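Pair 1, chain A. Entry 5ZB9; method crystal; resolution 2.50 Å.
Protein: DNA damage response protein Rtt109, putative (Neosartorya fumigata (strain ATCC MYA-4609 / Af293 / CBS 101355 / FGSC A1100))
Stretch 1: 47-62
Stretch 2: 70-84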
# COMPACT_ATOMS: atom_id res chain seq x y z
N PRO A 47 15.17 -15.21 -9.39
CA PRO A 47 14.40 -14.17 -8.70
C PRO A 47 14.90 -13.96 -7.28
O PRO A 47 15.44 -14.89 -6.68
CB PRO A 47 12.97 -14.74 -8.69
CG PRO A 47 12.95 -15.77 -9.74
CD PRO A 47 14.32 -16.35 -9.79
N GLU A 48 14.71 -12.76 -6.74
CA GLU A 48 15.10 -12.51 -5.36
C GLU A 48 14.21 -13.28 -4.42
O GLU A 48 13.00 -13.38 -4.64
CB GLU A 48 15.06 -11.01 -5.04
CG GLU A 48 15.99 -10.19 -5.90
CD GLU A 48 16.32 -8.84 -5.31
OE1 GLU A 48 15.99 -8.60 -4.13
OE2 GLU A 48 16.91 -8.00 -6.04
N SER A 49 14.81 -13.86 -3.39
CA SER A 49 14.06 -14.54 -2.35
C SER A 49 13.16 -13.53 -1.63
O SER A 49 13.64 -12.53 -1.10
CB SER A 49 15.01 -15.21 -1.36
OG SER A 49 14.27 -15.84 -0.32
N THR A 50 11.86 -13.80 -1.62
CA THR A 50 10.89 -12.83 -1.14
C THR A 50 9.87 -13.47 -0.20
O THR A 50 9.35 -14.56 -0.46
CB THR A 50 10.15 -12.15 -2.32
OG1 THR A 50 11.11 -11.62 -3.25
CG2 THR A 50 9.26 -11.03 -1.84
N PHE A 51 9.58 -12.79 0.90
CA PHE A 51 8.54 -13.25 1.81
C PHE A 51 7.42 -12.23 1.87
O PHE A 51 7.65 -11.03 1.68
CB PHE A 51 9.11 -13.51 3.21
CG PHE A 51 10.12 -14.62 3.24
CD1 PHE A 51 11.45 -14.38 2.92
CD2 PHE A 51 9.73 -15.92 3.56
CE1 PHE A 51 12.38 -15.41 2.94
CE2 PHE A 51 10.66 -16.95 3.58
CZ PHE A 51 11.98 -16.70 3.27
N CYS A 52 6.20 -12.69 2.12
CA CYS A 52 5.08 -11.77 2.25
C CYS A 52 4.31 -12.00 3.54
O CYS A 52 4.16 -13.13 3.99
CB CYS A 52 4.13 -11.87 1.05
SG CYS A 52 2.84 -10.60 1.06
N GLU A 53 3.83 -10.91 4.12
CA GLU A 53 3.06 -10.94 5.35
C GLU A 53 1.75 -10.18 5.11
O GLU A 53 1.78 -9.02 4.73
CB GLU A 53 3.87 -10.31 6.49
CG GLU A 53 3.15 -10.14 7.84
CD GLU A 53 4.03 -9.45 8.89
OE1 GLU A 53 5.21 -9.17 8.60
OE2 GLU A 53 3.55 -9.19 10.02
N ASN A 54 0.61 -10.85 5.30
CA ASN A 54 -0.68 -10.19 5.13
C ASN A 54 -1.14 -9.47 6.39
O ASN A 54 -0.97 -9.98 7.49
CB ASN A 54 -1.76 -11.19 4.73
CG ASN A 54 -1.46 -11.92 3.45
OD1 ASN A 54 -0.69 -11.44 2.61
ND2 ASN A 54 -2.07 -13.08 3.27
N HIS A 55 -1.73 -8.29 6.21
CA HIS A 55 -2.34 -7.55 7.30
C HIS A 55 -3.71 -7.05 6.89
O HIS A 55 -3.89 -6.52 5.80
CB HIS A 55 -1.49 -6.35 7.71
CG HIS A 55 -0.18 -6.72 8.32
ND1 HIS A 55 -0.02 -6.90 9.68
CD2 HIS A 55 1.03 -6.93 7.76
CE1 HIS A 55 1.24 -7.20 9.93
NE2 HIS A 55 1.90 -7.23 8.78
N PHE A 56 -4.68 -7.22 7.78
CA PHE A 56 -6.01 -6.68 7.53
C PHE A 56 -6.57 -6.00 8.77
O PHE A 56 -6.57 -6.57 9.86
CB PHE A 56 -6.96 -7.77 7.06
CG PHE A 56 -8.35 -7.28 6.82
CD1 PHE A 56 -8.63 -6.52 5.70
CD2 PHE A 56 -9.36 -7.57 7.71
CE1 PHE A 56 -9.91 -6.06 5.48
CE2 PHE A 56 -10.64 -7.11 7.49
CZ PHE A 56 -10.91 -6.35 6.37
N LEU A 57 -7.04 -4.78 8.60
CA LEU A 57 -7.64 -4.04 9.70
C LEU A 57 -9.09 -3.76 9.39
O LEU A 57 -9.41 -3.11 8.39
CB LEU A 57 -6.89 -2.72 9.94
CG LEU A 57 -7.57 -1.72 10.89
CD1 LEU A 57 -7.61 -2.27 12.32
CD2 LEU A 57 -6.88 -0.36 10.86
N ALA A 58 -9.98 -4.26 10.25
CA ALA A 58 -11.39 -3.91 10.18
C ALA A 58 -11.72 -2.94 11.31
O ALA A 58 -11.32 -3.15 12.47
CB ALA A 58 -12.27 -5.14 10.26
N VAL A 59 -12.43 -1.88 10.97
CA VAL A 59 -12.79 -0.88 11.95
C VAL A 59 -14.30 -0.80 12.02
O VAL A 59 -14.98 -0.69 11.00
CB VAL A 59 -12.20 0.50 11.61
CG1 VAL A 59 -12.54 1.51 12.71
CG2 VAL A 59 -10.69 0.39 11.42
N SER A 60 -14.83 -0.86 13.24
CA SER A 60 -16.27 -0.82 13.42
C SER A 60 -16.65 0.20 14.48
O SER A 60 -15.81 0.67 15.25
CB SER A 60 -16.81 -2.21 13.79
OG SER A 60 -16.11 -2.74 14.90
N ILE A 61 -17.93 0.55 14.48
CA ILE A 61 -18.49 1.41 15.50
C ILE A 61 -19.69 0.73 16.13
O ILE A 61 -20.29 -0.16 15.53
CB ILE A 61 -18.91 2.76 14.92
CG1 ILE A 61 -19.91 2.54 13.78
CG2 ILE A 61 -17.69 3.52 14.43
CD1 ILE A 61 -20.53 3.81 13.28
N SER A 62 -20.04 1.16 17.34
CA SER A 62 -21.26 0.71 18.00
C SER A 62 -22.31 1.81 17.94
O SER A 62 -22.18 2.82 18.63
CB SER A 62 -20.97 0.32 19.46
OG SER A 62 -19.96 -0.68 19.55
N GLU A 70 -22.22 -4.00 16.76
CA GLU A 70 -21.16 -3.33 16.02
C GLU A 70 -21.53 -3.27 14.55
O GLU A 70 -22.18 -4.18 14.04
CB GLU A 70 -19.82 -4.05 16.19
CG GLU A 70 -19.18 -3.92 17.55
CD GLU A 70 -17.84 -4.64 17.62
OE1 GLU A 70 -17.14 -4.69 16.59
OE2 GLU A 70 -17.51 -5.18 18.70
N VAL A 71 -21.10 -2.22 13.85
CA VAL A 71 -21.11 -2.28 12.39
C VAL A 71 -19.76 -1.84 11.83
O VAL A 71 -19.22 -0.78 12.18
CB VAL A 71 -22.26 -1.45 11.77
CG1 VAL A 71 -22.13 0.03 12.09
CG2 VAL A 71 -22.33 -1.69 10.27
N ILE A 72 -19.20 -2.67 10.96
CA ILE A 72 -17.95 -2.36 10.29
C ILE A 72 -18.11 -1.12 9.41
O ILE A 72 -19.05 -1.04 8.62
CB ILE A 72 -17.47 -3.54 9.44
CG1 ILE A 72 -16.95 -4.66 10.34
CG2 ILE A 72 -16.38 -3.11 8.47
CD1 ILE A 72 -16.61 -5.92 9.59
N ILE A 73 -17.20 -0.17 9.53
CA ILE A 73 -17.25 1.02 8.70
C ILE A 73 -16.12 1.10 7.68
O ILE A 73 -16.19 1.87 6.72
CB ILE A 73 -17.22 2.30 9.55
CG1 ILE A 73 -15.92 2.37 10.34
CG2 ILE A 73 -18.43 2.36 10.45
CD1 ILE A 73 -15.58 3.75 10.83
N PHE A 74 -15.07 0.31 7.87
CA PHE A 74 -13.89 0.44 7.04
C PHE A 74 -13.04 -0.81 7.09
O PHE A 74 -12.91 -1.44 8.14
CB PHE A 74 -13.07 1.65 7.47
CG PHE A 74 -11.94 1.98 6.54
CD1 PHE A 74 -12.19 2.45 5.25
CD2 PHE A 74 -10.62 1.86 6.95
CE1 PHE A 74 -11.15 2.77 4.38
CE2 PHE A 74 -9.57 2.18 6.09
CZ PHE A 74 -9.84 2.63 4.81
N GLY A 75 -12.47 -1.18 5.96
CA GLY A 75 -11.56 -2.31 5.90
C GLY A 75 -10.36 -1.98 5.03
O GLY A 75 -10.50 -1.43 3.94
N ILE A 76 -9.17 -2.31 5.52
CA ILE A 76 -7.98 -2.06 4.73
C ILE A 76 -7.01 -3.24 4.82
O ILE A 76 -6.66 -3.68 5.92
CB ILE A 76 -7.28 -0.74 5.15
CG1 ILE A 76 -5.98 -0.55 4.37
CG2 ILE A 76 -7.03 -0.68 6.66
CD1 ILE A 76 -5.40 0.83 4.55
N GLU A 77 -6.63 -3.77 3.66
CA GLU A 77 -5.64 -4.84 3.62
C GLU A 77 -4.31 -4.29 3.15
O GLU A 77 -4.24 -3.53 2.18
CB GLU A 77 -6.08 -5.98 2.71
CG GLU A 77 -5.10 -7.15 2.71
CD GLU A 77 -5.53 -8.31 1.83
OE1 GLU A 77 -5.69 -9.44 2.35
OE2 GLU A 77 -5.70 -8.11 0.60
N VAL A 78 -3.25 -4.67 3.84
CA VAL A 78 -1.91 -4.24 3.49
C VAL A 78 -0.97 -5.44 3.42
O VAL A 78 -0.91 -6.22 4.36
CB VAL A 78 -1.35 -3.25 4.49
CG1 VAL A 78 -0.00 -2.76 4.04
CG2 VAL A 78 -2.32 -2.08 4.69
N LEU A 79 -0.25 -5.57 2.31
CA LEU A 79 0.72 -6.65 2.16
C LEU A 79 2.14 -6.13 2.40
O LEU A 79 2.55 -5.14 1.78
CB LEU A 79 0.62 -7.27 0.77
CG LEU A 79 -0.79 -7.58 0.25
CD1 LEU A 79 -0.71 -8.08 -1.19
CD2 LEU A 79 -1.50 -8.58 1.15
N VAL A 80 2.87 -6.79 3.29
CA VAL A 80 4.26 -6.41 3.54
C VAL A 80 5.18 -7.44 2.90
O VAL A 80 5.17 -8.60 3.27
CB VAL A 80 4.58 -6.30 5.04
CG1 VAL A 80 6.00 -5.79 5.25
CG2 VAL A 80 3.59 -5.39 5.74
N TYR A 81 5.97 -6.99 1.92
CA TYR A 81 6.96 -7.84 1.27
C TYR A 81 8.35 -7.55 1.83
O TYR A 81 8.66 -6.42 2.18
CB TYR A 81 6.98 -7.60 -0.24
CG TYR A 81 5.68 -7.87 -0.96
CD1 TYR A 81 4.73 -6.86 -1.13
CD2 TYR A 81 5.39 -9.12 -1.49
CE1 TYR A 81 3.55 -7.09 -1.79
CE2 TYR A 81 4.20 -9.36 -2.15
CZ TYR A 81 3.29 -8.35 -2.30
OH TYR A 81 2.11 -8.60 -2.96
N GLY A 82 9.17 -8.59 1.91
CA GLY A 82 10.55 -8.43 2.34
C GLY A 82 11.52 -9.18 1.45
O GLY A 82 11.32 -10.35 1.14
N THR A 83 12.56 -8.48 1.02
CA THR A 83 13.75 -9.12 0.46
C THR A 83 14.94 -8.71 1.32
O THR A 83 14.78 -8.03 2.33
CB THR A 83 14.02 -8.71 -1.01
OG1 THR A 83 14.27 -7.30 -1.08
CG2 THR A 83 12.85 -9.07 -1.91
N ALA A 84 16.14 -9.11 0.91
CA ALA A 84 17.32 -8.76 1.68
C ALA A 84 17.54 -7.25 1.65
O ALA A 84 18.07 -6.69 2.60
CB ALA A 84 18.53 -9.49 1.17
O HOH W 1 13.96 -5.84 -4.07
O HOH W 2 16.18 -11.52 -1.00

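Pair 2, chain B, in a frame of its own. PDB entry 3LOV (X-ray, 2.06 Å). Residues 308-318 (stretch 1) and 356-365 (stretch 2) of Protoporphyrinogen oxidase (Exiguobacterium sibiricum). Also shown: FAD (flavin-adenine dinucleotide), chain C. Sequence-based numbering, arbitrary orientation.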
# COMPACT_ATOMS: atom_id res chain seq x y z
N HIS B 308 -11.30 -1.87 2.72
CA HIS B 308 -11.48 -1.60 4.15
C HIS B 308 -10.79 -0.29 4.51
O HIS B 308 -9.94 0.22 3.75
CB HIS B 308 -10.97 -2.79 4.99
CG HIS B 308 -9.48 -2.92 5.03
ND1 HIS B 308 -8.77 -3.62 4.07
CD2 HIS B 308 -8.57 -2.43 5.90
CE1 HIS B 308 -7.48 -3.55 4.35
NE2 HIS B 308 -7.33 -2.84 5.46
N SER B 309 -11.16 0.27 5.67
CA SER B 309 -10.58 1.51 6.19
C SER B 309 -9.53 1.24 7.24
O SER B 309 -9.62 0.27 7.97
CB SER B 309 -11.66 2.41 6.83
OG SER B 309 -12.61 2.76 5.85
N THR B 310 -8.56 2.14 7.32
CA THR B 310 -7.45 2.04 8.24
C THR B 310 -7.33 3.37 8.98
O THR B 310 -7.50 4.43 8.37
CB THR B 310 -6.10 1.76 7.50
OG1 THR B 310 -6.22 0.59 6.66
CG2 THR B 310 -4.94 1.55 8.51
N ALA B 311 -7.06 3.31 10.28
CA ALA B 311 -6.54 4.47 11.03
C ALA B 311 -5.08 4.23 11.45
O ALA B 311 -4.69 3.11 11.82
CB ALA B 311 -7.38 4.74 12.26
N THR B 312 -4.27 5.29 11.40
CA THR B 312 -2.97 5.26 12.05
C THR B 312 -3.07 6.14 13.30
O THR B 312 -3.65 7.23 13.28
CB THR B 312 -1.82 5.70 11.12
OG1 THR B 312 -2.01 7.06 10.72
CG2 THR B 312 -1.74 4.79 9.87
N VAL B 313 -2.53 5.62 14.40
CA VAL B 313 -2.60 6.31 15.68
C VAL B 313 -1.15 6.36 16.17
O VAL B 313 -0.55 5.34 16.45
CB VAL B 313 -3.55 5.61 16.68
CG1 VAL B 313 -3.61 6.41 18.03
CG2 VAL B 313 -4.95 5.45 16.05
N THR B 314 -0.58 7.56 16.18
CA THR B 314 0.81 7.76 16.49
C THR B 314 0.88 8.39 17.86
O THR B 314 0.18 9.35 18.11
CB THR B 314 1.53 8.66 15.47
OG1 THR B 314 1.68 7.96 14.22
CG2 THR B 314 2.91 9.07 16.01
N MSE B 315 1.68 7.80 18.75
CA MSE B 315 1.86 8.32 20.12
C MSE B 315 3.32 8.74 20.34
O MSE B 315 4.23 7.92 20.16
CB MSE B 315 1.51 7.24 21.12
CG MSE B 315 0.03 6.99 21.22
SE MSE B 315 -0.36 5.19 21.77
CE MSE B 315 -2.07 5.72 22.45
N ILE B 316 3.50 10.01 20.70
CA ILE B 316 4.80 10.61 20.94
C ILE B 316 5.01 10.59 22.45
O ILE B 316 4.22 11.14 23.19
CB ILE B 316 4.88 12.08 20.44
CG1 ILE B 316 4.94 12.14 18.90
CG2 ILE B 316 6.12 12.79 21.05
CD1 ILE B 316 4.54 13.49 18.29
N PHE B 317 6.08 9.95 22.88
CA PHE B 317 6.48 9.90 24.28
C PHE B 317 7.81 10.57 24.47
O PHE B 317 8.67 10.50 23.59
CB PHE B 317 6.69 8.46 24.71
CG PHE B 317 5.47 7.62 24.59
CD1 PHE B 317 4.57 7.53 25.66
CD2 PHE B 317 5.21 6.91 23.42
CE1 PHE B 317 3.43 6.73 25.56
CE2 PHE B 317 4.09 6.12 23.33
CZ PHE B 317 3.19 6.03 24.39
N ASP B 318 8.03 11.17 25.64
CA ASP B 318 9.38 11.58 26.01
C ASP B 318 10.30 10.35 25.92
O ASP B 318 9.87 9.23 26.19
CB ASP B 318 9.40 12.22 27.41
CG ASP B 318 9.02 13.69 27.39
OD1 ASP B 318 9.57 14.42 26.53
OD2 ASP B 318 8.18 14.12 28.22
N ASP B 356 14.79 12.71 19.38
CA ASP B 356 14.91 12.64 20.84
C ASP B 356 13.64 12.19 21.52
O ASP B 356 13.26 12.71 22.57
CB ASP B 356 15.29 14.01 21.38
CG ASP B 356 16.66 14.42 20.91
OD1 ASP B 356 17.62 13.72 21.29
OD2 ASP B 356 16.75 15.39 20.12
N HIS B 357 12.97 11.21 20.91
CA HIS B 357 11.71 10.72 21.44
C HIS B 357 11.47 9.28 21.08
O HIS B 357 12.12 8.73 20.20
CB HIS B 357 10.54 11.56 20.90
CG HIS B 357 10.58 13.00 21.30
ND1 HIS B 357 11.46 13.90 20.73
CD2 HIS B 357 9.83 13.70 22.17
CE1 HIS B 357 11.24 15.10 21.24
NE2 HIS B 357 10.26 15.00 22.12
N THR B 358 10.51 8.69 21.79
CA THR B 358 10.02 7.37 21.51
C THR B 358 8.68 7.62 20.86
O THR B 358 7.79 8.24 21.46
CB THR B 358 9.88 6.56 22.80
OG1 THR B 358 11.19 6.37 23.36
CG2 THR B 358 9.25 5.20 22.55
N VAL B 359 8.54 7.14 19.62
CA VAL B 359 7.29 7.32 18.89
C VAL B 359 6.77 5.99 18.39
O VAL B 359 7.50 5.27 17.67
CB VAL B 359 7.49 8.27 17.73
CG1 VAL B 359 6.15 8.51 17.00
CG2 VAL B 359 8.12 9.60 18.25
N LEU B 360 5.53 5.68 18.76
CA LEU B 360 4.86 4.45 18.34
C LEU B 360 3.75 4.81 17.33
O LEU B 360 2.99 5.75 17.53
CB LEU B 360 4.31 3.66 19.55
CG LEU B 360 5.29 3.15 20.65
CD1 LEU B 360 4.54 2.39 21.77
CD2 LEU B 360 6.38 2.25 20.08
N ARG B 361 3.69 4.08 16.22
CA ARG B 361 2.58 4.25 15.24
C ARG B 361 1.83 2.92 15.13
O ARG B 361 2.39 1.95 14.65
CB ARG B 361 3.04 4.72 13.84
CG ARG B 361 1.83 5.10 12.91
CD ARG B 361 2.15 5.89 11.65
NE ARG B 361 2.67 5.06 10.58
CZ ARG B 361 2.47 5.26 9.26
NH1 ARG B 361 1.76 6.29 8.81
NH2 ARG B 361 2.99 4.42 8.40
N ALA B 362 0.60 2.89 15.64
CA ALA B 362 -0.26 1.71 15.55
C ALA B 362 -1.22 1.85 14.36
O ALA B 362 -1.63 2.94 14.00
CB ALA B 362 -1.02 1.47 16.86
N PHE B 363 -1.51 0.73 13.72
CA PHE B 363 -2.51 0.65 12.66
C PHE B 363 -3.74 -0.09 13.18
O PHE B 363 -3.62 -1.05 13.98
CB PHE B 363 -1.96 -0.11 11.46
CG PHE B 363 -0.85 0.62 10.74
CD1 PHE B 363 0.42 0.67 11.28
CD2 PHE B 363 -1.08 1.20 9.51
CE1 PHE B 363 1.45 1.33 10.60
CE2 PHE B 363 -0.03 1.87 8.82
CZ PHE B 363 1.20 1.92 9.36
N VAL B 364 -4.92 0.36 12.74
CA VAL B 364 -6.21 -0.26 13.11
C VAL B 364 -7.05 -0.40 11.83
O VAL B 364 -7.12 0.55 11.05
CB VAL B 364 -7.02 0.60 14.14
CG1 VAL B 364 -8.45 0.06 14.29
CG2 VAL B 364 -6.32 0.64 15.52
N GLY B 365 -7.66 -1.56 11.63
CA GLY B 365 -8.52 -1.80 10.49
C GLY B 365 -8.11 -3.03 9.70
O GLY B 365 -6.95 -3.16 9.33
PA FAD C . -5.44 8.90 -3.23
O1A FAD C . -4.21 9.18 -2.45
O2A FAD C . -6.61 8.30 -2.54
O5B FAD C . -5.91 10.25 -3.93
C5B FAD C . -7.19 10.42 -4.48
C4B FAD C . -7.42 11.93 -4.66
O4B FAD C . -8.62 12.17 -5.41
C3B FAD C . -7.54 12.62 -3.32
O3B FAD C . -6.76 13.80 -3.26
C2B FAD C . -9.03 12.89 -3.26
O2B FAD C . -9.35 14.03 -2.53
C1B FAD C . -9.39 13.10 -4.71
N9A FAD C . -10.81 12.90 -5.05
C8A FAD C . -11.76 12.03 -4.56
N7A FAD C . -12.94 12.22 -5.20
C5A FAD C . -12.75 13.23 -6.10
C6A FAD C . -13.58 13.85 -7.04
N6A FAD C . -14.84 13.46 -7.22
N1A FAD C . -13.08 14.87 -7.83
C2A FAD C . -11.76 15.25 -7.72
N3A FAD C . -10.94 14.62 -6.81
C4A FAD C . -11.43 13.65 -6.01
N1 FAD C . 1.97 2.53 -0.37
C2 FAD C . 3.33 2.39 -0.29
O2 FAD C . 4.02 2.34 -1.32
N3 FAD C . 3.93 2.29 0.94
C4 FAD C . 3.22 2.30 2.09
O4 FAD C . 3.83 2.24 3.15
C4X FAD C . 1.85 2.40 2.04
N5 FAD C . 1.12 2.46 3.22
C5X FAD C . -0.27 2.59 3.14
C6 FAD C . -1.03 2.61 4.31
C7 FAD C . -2.43 2.74 4.25
C7M FAD C . -3.24 2.77 5.51
C8 FAD C . -3.07 2.88 3.00
C8M FAD C . -4.58 3.00 2.88
C9 FAD C . -2.32 2.87 1.83
C9A FAD C . -0.92 2.72 1.88
N10 FAD C . -0.16 2.71 0.70
C10 FAD C . 1.23 2.54 0.79
C1' FAD C . -0.77 2.83 -0.68
C2' FAD C . -0.69 4.30 -1.13
O2' FAD C . -1.45 5.07 -0.27
C3' FAD C . -1.20 4.52 -2.56
O3' FAD C . -0.19 4.00 -3.42
C4' FAD C . -1.43 6.00 -2.98
O4' FAD C . -1.67 6.92 -1.93
C5' FAD C . -2.63 6.14 -3.90
O5' FAD C . -2.69 7.46 -4.36
P FAD C . -3.82 7.86 -5.39
O1P FAD C . -4.10 6.77 -6.39
O2P FAD C . -3.65 9.24 -5.97
O3P FAD C . -5.18 7.91 -4.47
O HOH W 3 -5.05 -1.90 6.95

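The sharpest difference lies at one matched position, A:Gly75 in pair 1 and B:Val359 in pair 2, and in what stands beside it. In pair 1 the ring of A:Phe56 (chi1 179°, t) leans over the neighbouring strand: its CE1 is 4.1 Å from A:Gly75 CA, its CD1 3.5 Å from A:Ile76 O and 4.0 Å from A:Glu77 CB. An ideal CB on A:Gly75 would sit 3.3 Å from A:Phe56 CZ, a tight fit, so the bare glycine leaves room for the ring. In pair 2 the bulk is reversed. B:Thr314 replaces the phenylalanine, and B:Val359 carries the side chain that the glycine lacks; B:Thr314 CG2 meets B:Val359 CG1 at 3.4 Å, and B:Ile316 CG1 lies 4.1 Å from B:Val359 CG2.

The frame around this exchange is the same. Fourteen central residues superpose with an RMSD of 0.4 Å on N, CA and C, and A:Phe56 and B:Thr314 have CA atoms only 0.1 Å apart. Both pairs are antiparallel, with alternating hydrogen-bonded and non-hydrogen-bonded bridges. At the matched bridges A:Leu57–A:Ile76 and B:Met315–B:Leu360, A:Leu57 N donates to A:Ile76 O at 2.9 Å and B:Met315 N to B:Leu360 O at 2.7 Å; the return bonds, A:Ile76 N to A:Leu57 O and B:Leu360 N to B:Met315 O, measure 3.0 and 2.9 Å.

Conservation of place does not require conservation of chemistry. A:Glu77 and B:Arg361 match within 0.3 Å at CA despite opposite formal charges, and each is hydrogen-bonded elsewhere in the structure. B:Thr312 CG2 lies over one face of the B:Arg361 guanidinium, 4.0 Å from NH1. A:Cys52 and B:Thr310 nearly coincide, with side-chain centres 0.6 Å apart. The cysteine SG lies over the A:Tyr81 ring, 4.0 Å from its centroid and 23° off the normal. The tyrosine's counterpart, B:Gly365, offers no ring; its phi/psi of 126/127° and an ideal CB only 2.1 Å from B:Ser309 O both exclude a side chain there.

At A:Val59 and B:Phe317 the pairs part again. Across the two stretches, B:Phe317 N donates to B:Thr358 O at 2.8 Å and B:Phe317 O accepts from B:Thr358 N at 3.1 Å. A:Val59 O instead accepts from both A:Ile73 N (2.7 Å) and A:Phe74 N (3.3 Å), the signature of a beta bulge that shifts the register by one. For side-chain packing here, B:Phe317 CE2 reaches B:Leu360 CD1 at 4.1 Å, whereas A:Val59 CG1 meets A:Ile73 CG1 at 4.2 Å.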